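PDB 4A02: chitin binding protein from Enterococcus faecalis, which cleaves glycosidic bonds of alpha- and beta-chitin oxidatively with a copper cofactor, working in synergy with a chitinase to depolymerise the crystalline polysaccharide. Local coordinates for residues 76-82 with 126-132; 111-115 with 132-138; 140-146 with 158-164. All coordinates share one frame; numbering follows the deposited sequence. Where two conformers were deposited one is given.

Contact 1: 76-82 with 126-132; sequences LDITWNL and KVVKQTI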
loop_
_atom_site.group_PDB
_atom_site.type_symbol
_atom_site.label_atom_id
_atom_site.label_comp_id
_atom_site.label_asym_id
_atom_site.label_seq_id
_atom_site.Cartn_x
_atom_site.Cartn_y
_atom_site.Cartn_z
ATOM N N LEU A 76 5.599 -10.079 9.232
ATOM C CA LEU A 76 5.759 -9.963 7.781
ATOM C C LEU A 76 6.819 -8.893 7.534
ATOM O O LEU A 76 6.684 -7.751 8.001
ATOM C CB LEU A 76 4.448 -9.533 7.125
ATOM C CG LEU A 76 4.565 -9.230 5.613
ATOM C CD1 LEU A 76 4.849 -10.468 4.810
ATOM C CD2 LEU A 76 3.267 -8.580 5.155
ATOM N N ASP A 77 7.859 -9.238 6.768
ATOM C CA ASP A 77 8.837 -8.264 6.348
ATOM C C ASP A 77 8.285 -7.528 5.120
ATOM O O ASP A 77 7.941 -8.159 4.119
ATOM C CB ASP A 77 10.147 -8.948 6.048
ATOM C CG ASP A 77 10.857 -9.493 7.271
ATOM O OD1 ASP A 77 10.543 -9.070 8.415
ATOM O OD2 ASP A 77 11.718 -10.389 7.105
ATOM N N ILE A 78 8.212 -6.224 5.226
ATOM C CA ILE A 78 7.607 -5.399 4.166
ATOM C C ILE A 78 8.659 -4.357 3.742
ATOM O O ILE A 78 9.208 -3.709 4.652
ATOM C CB ILE A 78 6.273 -4.852 4.694
ATOM C CG1 ILE A 78 5.541 -4.094 3.619
ATOM C CG2 ILE A 78 6.402 -4.034 5.981
ATOM C CD1 ILE A 78 4.028 -4.054 3.790
ATOM N N THR A 79 9.039 -4.293 2.432
ATOM C CA THR A 79 10.131 -3.504 1.872
ATOM C C THR A 79 9.601 -2.428 0.946
ATOM O O THR A 79 8.844 -2.749 0.010
ATOM C CB THR A 79 11.117 -4.386 1.124
ATOM O OG1 THR A 79 11.674 -5.337 2.018
ATOM C CG2 THR A 79 12.309 -3.609 0.525
ATOM N N TRP A 80 10.021 -1.205 1.182
ATOM C CA TRP A 80 9.814 -0.088 0.273
ATOM C C TRP A 80 11.037 0.096 -0.628
ATOM O O TRP A 80 12.171 -0.136 -0.212
ATOM C CB TRP A 80 9.546 1.219 0.987
ATOM C CG TRP A 80 8.279 1.326 1.750
ATOM C CD1 TRP A 80 7.960 0.727 2.933
ATOM C CD2 TRP A 80 7.138 2.137 1.398
ATOM N NE1 TRP A 80 6.692 1.099 3.336
ATOM C CE2 TRP A 80 6.178 1.974 2.407
ATOM C CE3 TRP A 80 6.853 2.981 0.311
ATOM C CZ2 TRP A 80 4.954 2.638 2.372
ATOM C CZ3 TRP A 80 5.647 3.631 0.266
ATOM C CH2 TRP A 80 4.688 3.456 1.295
ATOM N N ASN A 81 10.795 0.575 -1.851
ATOM C CA ASN A 81 11.839 1.084 -2.709
ATOM C C ASN A 81 11.517 2.547 -2.986
ATOM O O ASN A 81 10.408 2.866 -3.429
ATOM C CB ASN A 81 11.954 0.322 -4.018
ATOM C CG ASN A 81 12.453 -1.093 -3.951
ATOM O OD1 ASN A 81 12.501 -1.788 -5.002
ATOM N ND2 ASN A 81 12.880 -1.578 -2.791
ATOM N N LEU A 82 12.479 3.418 -2.681
ATOM C CA LEU A 82 12.274 4.860 -2.781
ATOM C C LEU A 82 13.018 5.392 -3.955
ATOM O O LEU A 82 14.224 5.118 -4.068
ATOM C CB LEU A 82 12.726 5.535 -1.481
ATOM C CG LEU A 82 12.192 4.923 -0.208
ATOM C CD1 LEU A 82 12.656 5.747 0.999
ATOM C CD2 LEU A 82 10.666 4.817 -0.207
ATOM N N LYS A 126 17.430 3.902 0.142
ATOM C CA LYS A 126 16.576 3.662 -0.991
ATOM C C LYS A 126 15.779 2.363 -0.831
ATOM O O LYS A 126 14.751 2.250 -1.463
ATOM C CB LYS A 126 17.373 3.595 -2.294
ATOM C CG LYS A 126 17.920 4.962 -2.725
ATOM C CD LYS A 126 18.595 4.786 -4.080
ATOM C CE LYS A 126 20.100 4.553 -3.949
ATOM N NZ LYS A 126 21.000 5.411 -4.790
ATOM N N VAL A 127 16.269 1.418 -0.072
ATOM C CA VAL A 127 15.564 0.217 0.278
ATOM C C VAL A 127 15.292 0.239 1.792
ATOM O O VAL A 127 16.226 0.350 2.591
ATOM C CB VAL A 127 16.345 -1.052 -0.108
ATOM C CG1 VAL A 127 15.620 -2.289 0.330
ATOM C CG2 VAL A 127 16.579 -1.064 -1.577
ATOM N N VAL A 128 14.023 0.204 2.185
ATOM C CA VAL A 128 13.632 0.280 3.581
ATOM C C VAL A 128 12.869 -0.990 3.947
ATOM O O VAL A 128 11.849 -1.262 3.364
ATOM C CB VAL A 128 12.686 1.493 3.856
ATOM C CG1 VAL A 128 12.287 1.501 5.328
ATOM C CG2 VAL A 128 13.370 2.786 3.547
ATOM N N LYS A 129 13.384 -1.733 4.874
ATOM C CA LYS A 129 12.793 -3.035 5.305
ATOM C C LYS A 129 12.280 -2.854 6.725
ATOM O O LYS A 129 13.013 -2.407 7.618
ATOM C CB LYS A 129 13.713 -4.300 5.269
ATOM C CG LYS A 129 13.002 -5.697 5.605
ATOM C CD LYS A 129 13.863 -6.896 5.380
ATOM C CE LYS A 129 14.653 -7.151 6.676
ATOM N NZ LYS A 129 15.957 -7.780 6.335
ATOM N N GLN A 130 11.020 -3.196 6.931
ATOM C CA GLN A 130 10.332 -3.119 8.212
ATOM C C GLN A 130 9.607 -4.396 8.444
ATOM O O GLN A 130 9.440 -5.189 7.538
ATOM C CB GLN A 130 9.361 -1.972 8.233
ATOM C CG GLN A 130 10.090 -0.665 8.007
ATOM C CD GLN A 130 9.180 0.532 7.976
ATOM O OE1 GLN A 130 7.995 0.500 7.640
ATOM N NE2 GLN A 130 9.760 1.660 8.308
ATOM N N THR A 131 9.209 -4.659 9.688
ATOM C CA THR A 131 8.457 -5.831 10.017
ATOM C C THR A 131 7.160 -5.445 10.705
ATOM O O THR A 131 7.225 -4.664 11.654
ATOM C CB THR A 131 9.275 -6.790 10.921
ATOM O OG1 THR A 131 10.524 -7.063 10.236
ATOM C CG2 THR A 131 8.494 -8.041 11.244
ATOM N N ILE A 132 6.045 -5.958 10.233
ATOM C CA ILE A 132 4.735 -5.700 10.816
ATOM C C ILE A 132 4.080 -7.008 11.197
ATOM O O ILE A 132 4.339 -8.059 10.608
ATOM C CB ILE A 132 3.857 -4.853 9.856
ATOM C CG1 ILE A 132 3.469 -5.660 8.603
ATOM C CG2 ILE A 132 4.524 -3.554 9.545
ATOM C CD1 ILE A 132 2.520 -4.886 7.704
#

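Contact 2: 111-115 with 132-138; sequences FDKIA and INIPTDR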
loop_
_atom_site.group_PDB
_atom_site.type_symbol
_atom_site.label_atom_id
_atom_site.label_comp_id
_atom_site.label_asym_id
_atom_site.label_seq_id
_atom_site.Cartn_x
_atom_site.Cartn_y
_atom_site.Cartn_z
ATOM N N PHE A 111 -10.820 -1.629 7.911
ATOM C CA PHE A 111 -9.437 -1.961 8.219
ATOM C C PHE A 111 -9.175 -1.781 9.711
ATOM O O PHE A 111 -9.781 -0.916 10.349
ATOM C CB PHE A 111 -8.450 -1.102 7.457
ATOM C CG PHE A 111 -8.402 -1.211 5.959
ATOM C CD1 PHE A 111 -9.441 -0.872 5.140
ATOM C CD2 PHE A 111 -7.214 -1.641 5.347
ATOM C CE1 PHE A 111 -9.335 -0.903 3.764
ATOM C CE2 PHE A 111 -7.101 -1.701 3.963
ATOM C CZ PHE A 111 -8.174 -1.335 3.172
ATOM N N ASP A 112 -8.197 -2.532 10.199
ATOM C CA ASP A 112 -7.560 -2.284 11.490
ATOM C C ASP A 112 -6.180 -1.709 11.244
ATOM O O ASP A 112 -5.453 -2.166 10.359
ATOM C CB ASP A 112 -7.394 -3.574 12.299
ATOM C CG ASP A 112 -8.729 -4.229 12.713
ATOM O OD1 ASP A 112 -9.694 -3.490 12.955
ATOM O OD2 ASP A 112 -8.768 -5.464 12.770
ATOM N N LYS A 113 -5.764 -0.781 12.100
ATOM C CA LYS A 113 -4.388 -0.321 12.112
ATOM C C LYS A 113 -3.507 -1.322 12.827
ATOM O O LYS A 113 -3.869 -1.758 13.934
ATOM C CB LYS A 113 -4.258 1.068 12.764
ATOM C CG LYS A 113 -2.889 1.660 12.529
ATOM C CD LYS A 113 -2.787 3.091 13.011
ATOM C CE LYS A 113 -1.560 3.747 12.457
ATOM N NZ LYS A 113 -1.229 5.045 13.047
ATOM N N ILE A 114 -2.420 -1.726 12.212
ATOM C CA ILE A 114 -1.551 -2.772 12.758
ATOM C C ILE A 114 -0.134 -2.327 13.044
ATOM O O ILE A 114 0.577 -3.072 13.789
ATOM C CB ILE A 114 -1.592 -4.063 11.910
ATOM C CG1 ILE A 114 -1.106 -3.849 10.505
ATOM C CG2 ILE A 114 -2.991 -4.664 11.987
ATOM C CD1 ILE A 114 -0.889 -5.135 9.727
ATOM N N ALA A 115 0.338 -1.210 12.565
ATOM C CA ALA A 115 1.675 -0.718 12.906
ATOM C C ALA A 115 1.771 0.765 12.677
ATOM O O ALA A 115 1.145 1.308 11.768
ATOM C CB ALA A 115 2.767 -1.439 12.092
ATOM N N ILE A 132 6.045 -5.958 10.233
ATOM C CA ILE A 132 4.735 -5.700 10.816
ATOM C C ILE A 132 4.080 -7.008 11.197
ATOM O O ILE A 132 4.339 -8.059 10.608
ATOM C CB ILE A 132 3.857 -4.853 9.856
ATOM C CG1 ILE A 132 3.469 -5.660 8.603
ATOM C CG2 ILE A 132 4.524 -3.554 9.545
ATOM C CD1 ILE A 132 2.520 -4.886 7.704
ATOM N N ASN A 133 3.175 -6.980 12.165
ATOM C CA ASN A 133 2.505 -8.169 12.636
ATOM C C ASN A 133 1.160 -8.319 11.992
ATOM O O ASN A 133 0.229 -7.550 12.236
ATOM C CB ASN A 133 2.382 -8.188 14.155
ATOM C CG ASN A 133 3.735 -8.279 14.804
ATOM O OD1 ASN A 133 4.555 -9.105 14.382
ATOM N ND2 ASN A 133 3.904 -7.481 15.825
ATOM N N ILE A 134 1.000 -9.344 11.147
ATOM C CA ILE A 134 -0.273 -9.668 10.551
ATOM C C ILE A 134 -1.110 -10.389 11.591
ATOM O O ILE A 134 -0.688 -11.448 12.091
ATOM C CB ILE A 134 -0.096 -10.506 9.282
ATOM C CG1 ILE A 134 0.793 -9.806 8.271
ATOM C CG2 ILE A 134 -1.442 -10.925 8.721
ATOM C CD1 ILE A 134 0.297 -8.453 7.795
ATOM N N PRO A 135 -2.295 -9.880 11.957
ATOM C CA PRO A 135 -3.075 -10.533 13.032
ATOM C C PRO A 135 -3.370 -11.959 12.719
ATOM O O PRO A 135 -3.663 -12.350 11.584
ATOM C CB PRO A 135 -4.319 -9.655 13.127
ATOM C CG PRO A 135 -3.883 -8.306 12.611
ATOM C CD PRO A 135 -2.931 -8.631 11.489
ATOM N N THR A 136 -3.322 -12.796 13.757
ATOM C CA THR A 136 -3.438 -14.215 13.579
ATOM C C THR A 136 -4.815 -14.716 13.168
ATOM O O THR A 136 -4.888 -15.857 12.738
ATOM C CB THR A 136 -2.914 -14.963 14.834
ATOM O OG1 THR A 136 -3.671 -14.573 15.913
ATOM C CG2 THR A 136 -1.471 -14.587 15.042
ATOM N N ASP A 137 -5.853 -13.912 13.266
ATOM C CA ASP A 137 -7.146 -14.315 12.799
ATOM C C ASP A 137 -7.253 -14.252 11.290
ATOM O O ASP A 137 -8.193 -14.825 10.731
ATOM C CB ASP A 137 -8.304 -13.483 13.392
ATOM C CG ASP A 137 -8.328 -12.047 12.970
ATOM O OD1 ASP A 137 -7.294 -11.484 12.586
ATOM O OD2 ASP A 137 -9.452 -11.441 13.056
ATOM N N ARG A 138 -6.377 -13.531 10.602
ATOM C CA ARG A 138 -6.667 -13.221 9.202
ATOM C C ARG A 138 -6.495 -14.445 8.311
ATOM O O ARG A 138 -5.557 -15.217 8.448
ATOM C CB ARG A 138 -5.752 -12.093 8.703
ATOM C CG ARG A 138 -5.961 -10.777 9.389
ATOM C CD ARG A 138 -7.395 -10.325 9.376
ATOM N NE ARG A 138 -7.574 -8.877 9.515
ATOM C CZ ARG A 138 -7.559 -8.205 10.636
ATOM N NH1 ARG A 138 -7.419 -8.787 11.823
ATOM N NH2 ARG A 138 -7.677 -6.881 10.572
HETATM O O HOH W 1 -7.017 -7.161 14.164
HETATM O O HOH W 2 2.893 -4.647 13.745
#

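Contact 3: 140-146 with 158-164; sequences GYHVIYA and YQAIDVN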
loop_
_atom_site.group_PDB
_atom_site.type_symbol
_atom_site.label_atom_id
_atom_site.label_comp_id
_atom_site.label_asym_id
_atom_site.label_seq_id
_atom_site.Cartn_x
_atom_site.Cartn_y
_atom_site.Cartn_z
ATOM N N GLY A 140 -7.413 -15.547 3.930
ATOM C CA GLY A 140 -7.989 -15.258 2.621
ATOM C C GLY A 140 -7.478 -13.946 2.041
ATOM O O GLY A 140 -6.460 -13.408 2.445
ATOM N N TYR A 141 -8.194 -13.454 1.027
ATOM C CA TYR A 141 -7.824 -12.227 0.353
ATOM C C TYR A 141 -7.953 -11.050 1.294
ATOM O O TYR A 141 -9.055 -10.838 1.865
ATOM C CB TYR A 141 -8.699 -12.037 -0.869
ATOM C CG TYR A 141 -8.505 -10.762 -1.665
ATOM C CD1 TYR A 141 -7.300 -10.070 -1.688
ATOM C CD2 TYR A 141 -9.561 -10.254 -2.407
ATOM C CE1 TYR A 141 -7.147 -8.902 -2.408
ATOM C CE2 TYR A 141 -9.410 -9.121 -3.172
ATOM C CZ TYR A 141 -8.217 -8.431 -3.174
ATOM O OH TYR A 141 -8.074 -7.312 -3.970
ATOM N N HIS A 142 -6.894 -10.260 1.437
ATOM C CA HIS A 142 -6.846 -9.065 2.237
ATOM C C HIS A 142 -6.079 -7.992 1.496
ATOM O O HIS A 142 -5.317 -8.259 0.568
ATOM C CB HIS A 142 -6.177 -9.341 3.608
ATOM C CG HIS A 142 -7.149 -10.035 4.531
ATOM N ND1 HIS A 142 -8.160 -9.282 5.107
ATOM C CD2 HIS A 142 -7.321 -11.341 4.846
ATOM C CE1 HIS A 142 -8.870 -10.135 5.785
ATOM N NE2 HIS A 142 -8.414 -11.374 5.658
ATOM N N VAL A 143 -6.302 -6.736 1.940
ATOM C CA VAL A 143 -5.543 -5.598 1.468
ATOM C C VAL A 143 -4.818 -4.998 2.647
ATOM O O VAL A 143 -5.430 -4.636 3.653
ATOM C CB VAL A 143 -6.435 -4.566 0.748
ATOM C CG1 VAL A 143 -5.632 -3.329 0.342
ATOM C CG2 VAL A 143 -7.100 -5.184 -0.472
ATOM N N ILE A 144 -3.493 -4.873 2.511
ATOM C CA ILE A 144 -2.665 -4.084 3.409
ATOM C C ILE A 144 -2.552 -2.695 2.819
ATOM O O ILE A 144 -2.335 -2.533 1.630
ATOM C CB ILE A 144 -1.283 -4.732 3.602
ATOM C CG1 ILE A 144 -1.389 -6.130 4.203
ATOM C CG2 ILE A 144 -0.354 -3.836 4.405
ATOM C CD1 ILE A 144 -0.122 -6.924 4.113
ATOM N N TYR A 145 -2.695 -1.670 3.671
ATOM C CA TYR A 145 -2.570 -0.288 3.246
ATOM C C TYR A 145 -1.382 0.314 3.997
ATOM O O TYR A 145 -1.401 0.385 5.213
ATOM C CB TYR A 145 -3.819 0.496 3.512
ATOM C CG TYR A 145 -3.989 1.779 2.756
ATOM C CD1 TYR A 145 -3.869 1.808 1.379
ATOM C CD2 TYR A 145 -4.355 2.948 3.409
ATOM C CE1 TYR A 145 -4.066 3.002 0.658
ATOM C CE2 TYR A 145 -4.614 4.116 2.691
ATOM C CZ TYR A 145 -4.471 4.135 1.325
ATOM O OH TYR A 145 -4.762 5.287 0.658
ATOM N N ALA A 146 -0.356 0.670 3.245
ATOM C CA ALA A 146 0.914 1.159 3.784
ATOM C C ALA A 146 1.045 2.634 3.441
ATOM O O ALA A 146 0.817 3.032 2.308
ATOM C CB ALA A 146 2.045 0.367 3.174
ATOM N N TYR A 158 0.872 6.461 -0.545
ATOM C CA TYR A 158 -0.130 5.485 -0.150
ATOM C C TYR A 158 -0.058 4.273 -1.046
ATOM O O TYR A 158 -0.098 4.389 -2.268
ATOM C CB TYR A 158 -1.519 6.123 -0.262
ATOM C CG TYR A 158 -1.786 7.263 0.719
ATOM C CD1 TYR A 158 -1.451 8.570 0.427
ATOM C CD2 TYR A 158 -2.397 6.990 1.956
ATOM C CE1 TYR A 158 -1.709 9.585 1.344
ATOM C CE2 TYR A 158 -2.677 7.993 2.845
ATOM C CZ TYR A 158 -2.331 9.304 2.533
ATOM O OH TYR A 158 -2.630 10.270 3.478
ATOM N N GLN A 159 0.052 3.096 -0.418
ATOM C CA GLN A 159 0.308 1.840 -1.137
ATOM C C GLN A 159 -0.638 0.742 -0.665
ATOM O O GLN A 159 -0.452 0.133 0.383
ATOM C CB GLN A 159 1.760 1.428 -0.919
ATOM C CG GLN A 159 2.736 2.355 -1.614
ATOM C CD GLN A 159 2.817 2.054 -3.101
ATOM O OE1 GLN A 159 3.258 0.961 -3.467
ATOM N NE2 GLN A 159 2.430 2.979 -3.950
ATOM N N ALA A 160 -1.646 0.460 -1.507
ATOM C CA ALA A 160 -2.467 -0.729 -1.332
ATOM C C ALA A 160 -1.731 -1.958 -1.843
ATOM O O ALA A 160 -1.134 -1.922 -2.926
ATOM C CB ALA A 160 -3.777 -0.558 -2.104
ATOM N N ILE A 161 -1.800 -3.035 -1.069
ATOM C CA ILE A 161 -1.076 -4.291 -1.340
ATOM C C ILE A 161 -2.055 -5.432 -1.187
ATOM O O ILE A 161 -2.667 -5.603 -0.124
ATOM C CB ILE A 161 0.075 -4.440 -0.330
ATOM C CG1 ILE A 161 1.050 -3.252 -0.334
ATOM C CG2 ILE A 161 0.816 -5.759 -0.549
ATOM C CD1 ILE A 161 1.528 -2.889 1.011
ATOM N N ASP A 162 -2.256 -6.215 -2.246
ATOM C CA ASP A 162 -3.163 -7.352 -2.238
ATOM C C ASP A 162 -2.427 -8.618 -1.790
ATOM O O ASP A 162 -1.388 -8.959 -2.377
ATOM C CB ASP A 162 -3.716 -7.567 -3.647
ATOM C CG ASP A 162 -4.496 -6.381 -4.144
ATOM O OD1 ASP A 162 -5.661 -6.214 -3.665
ATOM O OD2 ASP A 162 -3.975 -5.618 -4.986
ATOM N N VAL A 163 -2.979 -9.305 -0.793
ATOM C CA VAL A 163 -2.375 -10.524 -0.292
ATOM C C VAL A 163 -3.453 -11.593 -0.137
ATOM O O VAL A 163 -4.643 -11.314 -0.019
ATOM C CB VAL A 163 -1.628 -10.301 1.035
ATOM C CG1 VAL A 163 -0.476 -9.346 0.826
ATOM C CG2 VAL A 163 -2.553 -9.817 2.151
ATOM N N ASN A 164 -2.990 -12.845 -0.123
ATOM C CA ASN A 164 -3.809 -14.010 0.187
ATOM C C ASN A 164 -3.201 -14.652 1.412
ATOM O O ASN A 164 -2.063 -15.124 1.337
ATOM C CB ASN A 164 -3.864 -14.967 -0.996
ATOM C CG ASN A 164 -4.638 -16.212 -0.610
ATOM O OD1 ASN A 164 -5.781 -16.134 -0.177
ATOM N ND2 ASN A 164 -3.972 -17.341 -0.693
#

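Contact 1: 76-82 with 126-132
Backbone hydrogen bonds carry most of this contact: L76, I78 and W80 each exchange a pair with I132, Q130 and V128, and L82 N adds a single bond of 2.8 Å to K126 O. The two strands run antiparallel. Between these pairs lie the non-hydrogen-bonded ones, where alpha carbons come close enough for CA-H...O contacts such as T79 CA to V128 O, 3.2 Å. W80 O accepts twice, from V128 N on one face of its carbonyl plane and from N81 ND2, at 3.0 Å, on the other.

Polar and aliphatic groups share the face bearing D77, T79 and N81. T131 and D77 lie side by side, and the threonine hydroxyl OG1 donates to the anti side of D77 OD1 over 2.7 Å, 28° out of the carboxylate plane. T79 turns its methyl away from its own backbone N, so that CG2 meets V127 CG1 at 3.6 Å while OG1 lies over the aliphatic CG of K129. Polar, charged and beta-branched residues suit this face, much of which is exposed.

The other face is mostly apolar. In the conformer given, I78 CG2 meets I132 CG2 at 4.1 Å, and L82 CD1 reaches V128 CG2 at 4.0 Å. W80 NE1 and Q130 OE1, polar ends on this inward side, both hydrogen-bond to Y93 OH.

With strand 2-6 bonded to the other edge of 74-82, the arrangement is the three-stranded antiparallel sheet of the beta-sandwich core of chitin-active lytic polysaccharide monooxygenases; L82 ends about 7 Å, side chain to side chain, from the copper ligands H1 and H86.

Contact 2: 111-115 with 132-138
I114 fits its side chain against four residues of 132-138, and this largely aliphatic cluster is the tight part of the contact. Its CG1 branch stands between the backbone N and the carbonyl carbon (chi1 62°), which sends CD1 to N133 O, 3.7 Å away, and to the end methyls of I132 and I134, each 4.0 Å from it. The CG2 branch meets P135 CG at 3.8 Å, the two side chains crossing at about a right angle. Beside them A115 CB touches I132 CG2 at 3.7 Å; a small residue suits this close approach.

The looser side is water-bridged, with N133 and D137 exposed. No backbone hydrogen bond joins the segments; instead one water accepts a hydrogen bond from N133 N and donates to I114 O. A second donates to D112 OD2 and accepts from R138 NH1. R138 itself is buried and firmly bonded: NH2 binds D112 OD2 at 2.8 Å, from above a carboxylate turned 78° from the guanidinium plane, and NH1 meets the syn lone pair of D137 OD1 at 2.8 Å. Arginine suits the place because its several N-H groups serve both acids, which probably helps to orient the guanidinium.

D112 OD1 has a further salt bridge to K97, and R138 NE binds T96 O. I114 and A115 of edge strand 111-120 both face Y93 of strand 88-96, a classic beta bulge; the contact joins 111-120 to strand 127-134 of the other sheet.

Contact 3: 140-146 with 158-164
Y141 holds its ring anti to the backbone N (chi1 177°) and D162 turns its carboxylate beside its own backbone N (chi1 -61°), so the two side chains lie alongside each other and point the same way. The phenol OH donates to D162 OD1 over 2.7 Å, meeting it from above the carboxylate plane. V163 O also lies at the ring edge, 3.4 Å from Y141 CD1. Y145 swings toward Y158. Their planes are 30° apart, but the rings are slid past one another, so they barely overlap and the phenol oxygen Y145 OH, which hydrogen-bonds to L47 O, rests 3.2 Å from Y158 CD2.

V143 and A160, which touch through CG1 and CB, probably suit the same side, being compact beside the tyrosine rings.

On the opposite face the packing is aliphatic. I161 CD1 touches both I144 CG2 and A146 CB, 3.9 Å from the latter, and the I144 side chain lies across that of V163, CD1 against CG1. A146, having only a methyl, fits where W80 presses in from the other sheet.

Paired backbone bonds link H142 with V163, I144 with I161, and A146 with Q159, forming the two arms of the hairpin 142-150 and 155-165.

The largely buried polar groups are answered by several partners. D162 OD2 forms a salt bridge with R10, Y141 OH also bonds Q61, H142 ND1 bonds T96 OG1, and Q159 OE1 takes S9 OG and V4 N. With an arginine and a phenol donor at hand, D162 would probably be stabilised as the carboxylate, a buried charge linking the hairpin to helix 10-13.

Overall arrangement
Contacts 1 and 3 face each other across the sandwich, their centres about 14 Å apart: W80 CH2 lies 3.7 Å from Q159 CG, and L76 CD2 meets I144 CD1 at 3.9 Å. Contact 2 shares I132 with contact 1 and continues strand 127-134 beyond it. It also reaches contact 3, where I134 CD1 is 4.0 Å from I144 CD1, so L76 and I134 bring the three contacts together in one apolar core. The copper site lies at the L82 end of contact 1. Contact 3 comes near it through Q159, about 9 Å from H1 between side chains, whereas contact 2 lies away from the copper ligands.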